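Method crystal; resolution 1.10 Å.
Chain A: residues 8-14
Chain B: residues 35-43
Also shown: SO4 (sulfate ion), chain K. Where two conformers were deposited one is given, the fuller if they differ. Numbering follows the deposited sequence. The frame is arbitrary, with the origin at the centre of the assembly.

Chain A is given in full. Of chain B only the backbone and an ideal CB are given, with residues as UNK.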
# COMPACT_ATOMS: atom_id res chain seq x y z
N VAL A 8 -4.84 5.18 -1.62
CA VAL A 8 -3.37 5.14 -1.68
C VAL A 8 -2.89 3.73 -1.90
O VAL A 8 -2.00 3.52 -2.75
CB VAL A 8 -2.78 5.79 -0.42
CG1 VAL A 8 -1.27 5.69 -0.35
CG2 VAL A 8 -3.10 7.27 -0.29
N ASP A 9 -3.44 2.79 -1.14
CA ASP A 9 -3.05 1.37 -1.31
C ASP A 9 -3.20 0.93 -2.76
O ASP A 9 -2.35 0.25 -3.32
CB ASP A 9 -3.92 0.53 -0.40
CG ASP A 9 -3.66 0.60 1.06
OD1 ASP A 9 -2.66 1.24 1.43
OD2 ASP A 9 -4.44 0.06 1.90
N ASN A 10 -4.33 1.26 -3.36
CA ASN A 10 -4.65 0.85 -4.71
C ASN A 10 -3.62 1.43 -5.67
O ASN A 10 -3.10 0.75 -6.54
CB ASN A 10 -6.09 1.28 -4.99
CG ASN A 10 -6.44 1.02 -6.43
OD1 ASN A 10 -5.98 1.69 -7.38
ND2 ASN A 10 -7.26 0.01 -6.61
N LEU A 11 -3.29 2.70 -5.47
CA LEU A 11 -2.34 3.36 -6.39
C LEU A 11 -0.94 2.80 -6.25
O LEU A 11 -0.13 2.91 -7.17
CB LEU A 11 -2.34 4.86 -6.10
CG LEU A 11 -3.62 5.62 -6.50
CD1 LEU A 11 -3.71 6.96 -5.80
CD2 LEU A 11 -3.72 5.76 -8.00
N MET A 12 -0.62 2.25 -5.09
CA MET A 12 0.68 1.66 -4.82
C MET A 12 0.77 0.17 -5.17
O MET A 12 1.86 -0.39 -5.12
CB MET A 12 1.03 1.81 -3.34
CG MET A 12 1.25 3.25 -2.92
SD MET A 12 2.76 3.95 -3.57
CE MET A 12 3.93 3.15 -2.45
N CYS A 13 -0.35 -0.47 -5.46
CA CYS A 13 -0.28 -1.93 -5.48
C CYS A 13 0.57 -2.51 -6.59
O CYS A 13 1.04 -3.63 -6.39
CB CYS A 13 -1.73 -2.43 -5.64
SG CYS A 13 -1.78 -4.23 -5.45
N ASP A 14 0.76 -1.79 -7.70
CA ASP A 14 1.46 -2.44 -8.82
C ASP A 14 2.97 -2.39 -8.68
O ASP A 14 3.71 -2.86 -9.55
CB ASP A 14 0.98 -1.81 -10.14
CG ASP A 14 1.32 -0.37 -10.37
OD1 ASP A 14 2.19 0.18 -9.66
OD2 ASP A 14 0.72 0.26 -11.30
N UNK B 35 0.77 -3.66 4.18
CA UNK B 35 1.75 -2.64 3.86
C UNK B 35 1.69 -2.32 2.38
O UNK B 35 1.73 -3.21 1.55
CB UNK B 35 3.16 -3.09 4.26
N UNK B 36 1.54 -1.06 2.00
CA UNK B 36 1.35 -0.69 0.64
C UNK B 36 2.60 -0.98 -0.18
O UNK B 36 3.72 -0.71 0.25
CB UNK B 36 0.97 0.79 0.55
N UNK B 37 2.39 -1.53 -1.36
CA UNK B 37 3.38 -1.73 -2.39
C UNK B 37 4.32 -2.88 -2.11
O UNK B 37 5.31 -3.03 -2.80
CB UNK B 37 4.19 -0.45 -2.58
N UNK B 38 4.01 -3.70 -1.10
CA UNK B 38 4.85 -4.86 -0.84
C UNK B 38 4.36 -6.16 -1.44
O UNK B 38 3.47 -6.22 -2.29
CB UNK B 38 5.00 -5.04 0.67
N UNK B 39 4.93 -7.27 -0.99
CA UNK B 39 4.61 -8.58 -1.45
C UNK B 39 3.26 -9.03 -0.93
O UNK B 39 2.45 -9.61 -1.67
CB UNK B 39 5.70 -9.57 -1.03
N UNK B 40 3.01 -8.82 0.36
CA UNK B 40 1.79 -9.36 0.91
C UNK B 40 0.49 -8.81 0.30
O UNK B 40 -0.53 -9.49 0.20
CB UNK B 40 1.78 -9.10 2.42
N UNK B 41 0.55 -7.52 -0.11
CA UNK B 41 -0.64 -6.92 -0.71
C UNK B 41 -1.06 -7.68 -1.97
O UNK B 41 -2.24 -7.59 -2.36
CB UNK B 41 -0.38 -5.45 -1.04
N UNK B 42 -0.11 -8.38 -2.59
CA UNK B 42 -0.32 -9.15 -3.80
C UNK B 42 -0.67 -10.62 -3.58
O UNK B 42 -0.83 -11.38 -4.52
CB UNK B 42 0.94 -9.06 -4.67
N UNK B 43 -0.85 -11.07 -2.33
CA UNK B 43 -1.25 -12.44 -2.08
C UNK B 43 -2.58 -12.71 -2.77
O UNK B 43 -3.51 -11.94 -2.71
CB UNK B 43 -1.35 -12.72 -0.58
S SO4 K . 1.51 1.34 5.06
O1 SO4 K . 0.97 1.21 3.72
O2 SO4 K . 1.43 2.57 5.77
O3 SO4 K . 3.01 1.05 4.89
O4 SO4 K . 0.95 0.25 5.90

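At position 35 of chain B the CA-to-CB bond points away from chain A, and no atom of that stretch lies within 5.5 Å of the ideal CB. Position 35 is the first residue of a type II turn ending at 38, defined by the angles of 36 (-67/137) and 37 (75/12), and almost any residue would do. Thr B35 is deposited; its hydroxyl is bonded elsewhere in the structure.

Position 36 points toward the helix. Its ideal CB sits 3.8 Å from OD1 of Asp A9 and 4.0 Å from CB of Met A12, so little space remains directly ahead. A small side chain, alanine or serine, fits most simply. The residue is Ala B36, whose CB packs against Met A12 CB at 4.0 Å. Its backbone N donates to O1 of the sulfate at 2.9 Å.

At 37, phi is +75°, which by itself favours glycine, as does the third place of a type II turn. An ideal CB would also stand 3.4 Å from O of Met A12. Asparagine can adopt such a phi, but glycine is the safest inference, and Gly B37 is found. Its CA makes a CA-H...O contact with Met A12 O, 3.4 Å away with 128° at the hydrogen.

Position 38 directs its CB away, and phi/psi of -97/-166 does not demand glycine; many residues would be compatible. It is Gly B38. Water 1 lies 2.6 Å from Gly B38 O and 3.0 Å from Cys A13 O, within hydrogen-bonding distance of both, so it can bridge the chains.

Positions 39 and 40 are out of reach of chain A, which therefore gives no basis for choosing; they hold Val B39 and Phe B40.

Position 41 points toward chain A, its ideal CB 4.8 Å from SG of Cys A13. Beyond lies O of Asp A9, a backbone acceptor within reach of a long donor: glutamine, lysine or arginine. The backbone N of 37 also faces this space, and an amide could serve both. Gln B41 does so. With chi1 and chi2 both t, its NE2 donates to Asp A9 O (2.9 Å, 141°), while its OE1 accepts from Gly B37 N (2.6 Å, 157°), tying the turn to the side chain that reaches the helix.

Position 42 points sideways, with nothing within 5.5 Å of its ideal CB; a small or polar residue is reasonable. Ser B42 places OG 4.3 Å from Cys A13 O and 2.9 Å from the oxygen of water 1.

Position 43 is out of reach of chain A, which leaves the choice open; it is Ile B43.

Chain B (35-43) TAGGVFQSI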
# COMPACT_ATOMS: atom_id res chain seq x y z
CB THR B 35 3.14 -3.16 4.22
OG1 THR B 35 3.18 -3.53 5.60
CG2 THR B 35 4.23 -2.15 3.93
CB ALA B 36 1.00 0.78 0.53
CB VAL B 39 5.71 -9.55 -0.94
CG1 VAL B 39 5.32 -10.98 -1.21
CG2 VAL B 39 7.04 -9.20 -1.60
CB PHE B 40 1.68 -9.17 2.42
CG PHE B 40 2.72 -9.91 3.25
CD1 PHE B 40 3.31 -11.09 2.85
CD2 PHE B 40 3.08 -9.38 4.48
CE1 PHE B 40 4.21 -11.77 3.68
CE2 PHE B 40 3.93 -10.06 5.34
CZ PHE B 40 4.49 -11.24 4.91
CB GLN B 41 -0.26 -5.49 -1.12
CG GLN B 41 -1.35 -4.65 -1.76
CD GLN B 41 -0.90 -3.22 -2.00
OE1 GLN B 41 0.26 -2.84 -2.13
NE2 GLN B 41 -1.91 -2.35 -2.05
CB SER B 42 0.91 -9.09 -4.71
OG SER B 42 1.02 -7.81 -5.29
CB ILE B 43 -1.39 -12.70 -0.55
CG1 ILE B 43 -0.00 -12.81 0.06
CG2 ILE B 43 -2.20 -13.91 -0.22
CD1 ILE B 43 0.03 -12.69 1.56
O HOH W 1 1.73 -5.32 -3.95
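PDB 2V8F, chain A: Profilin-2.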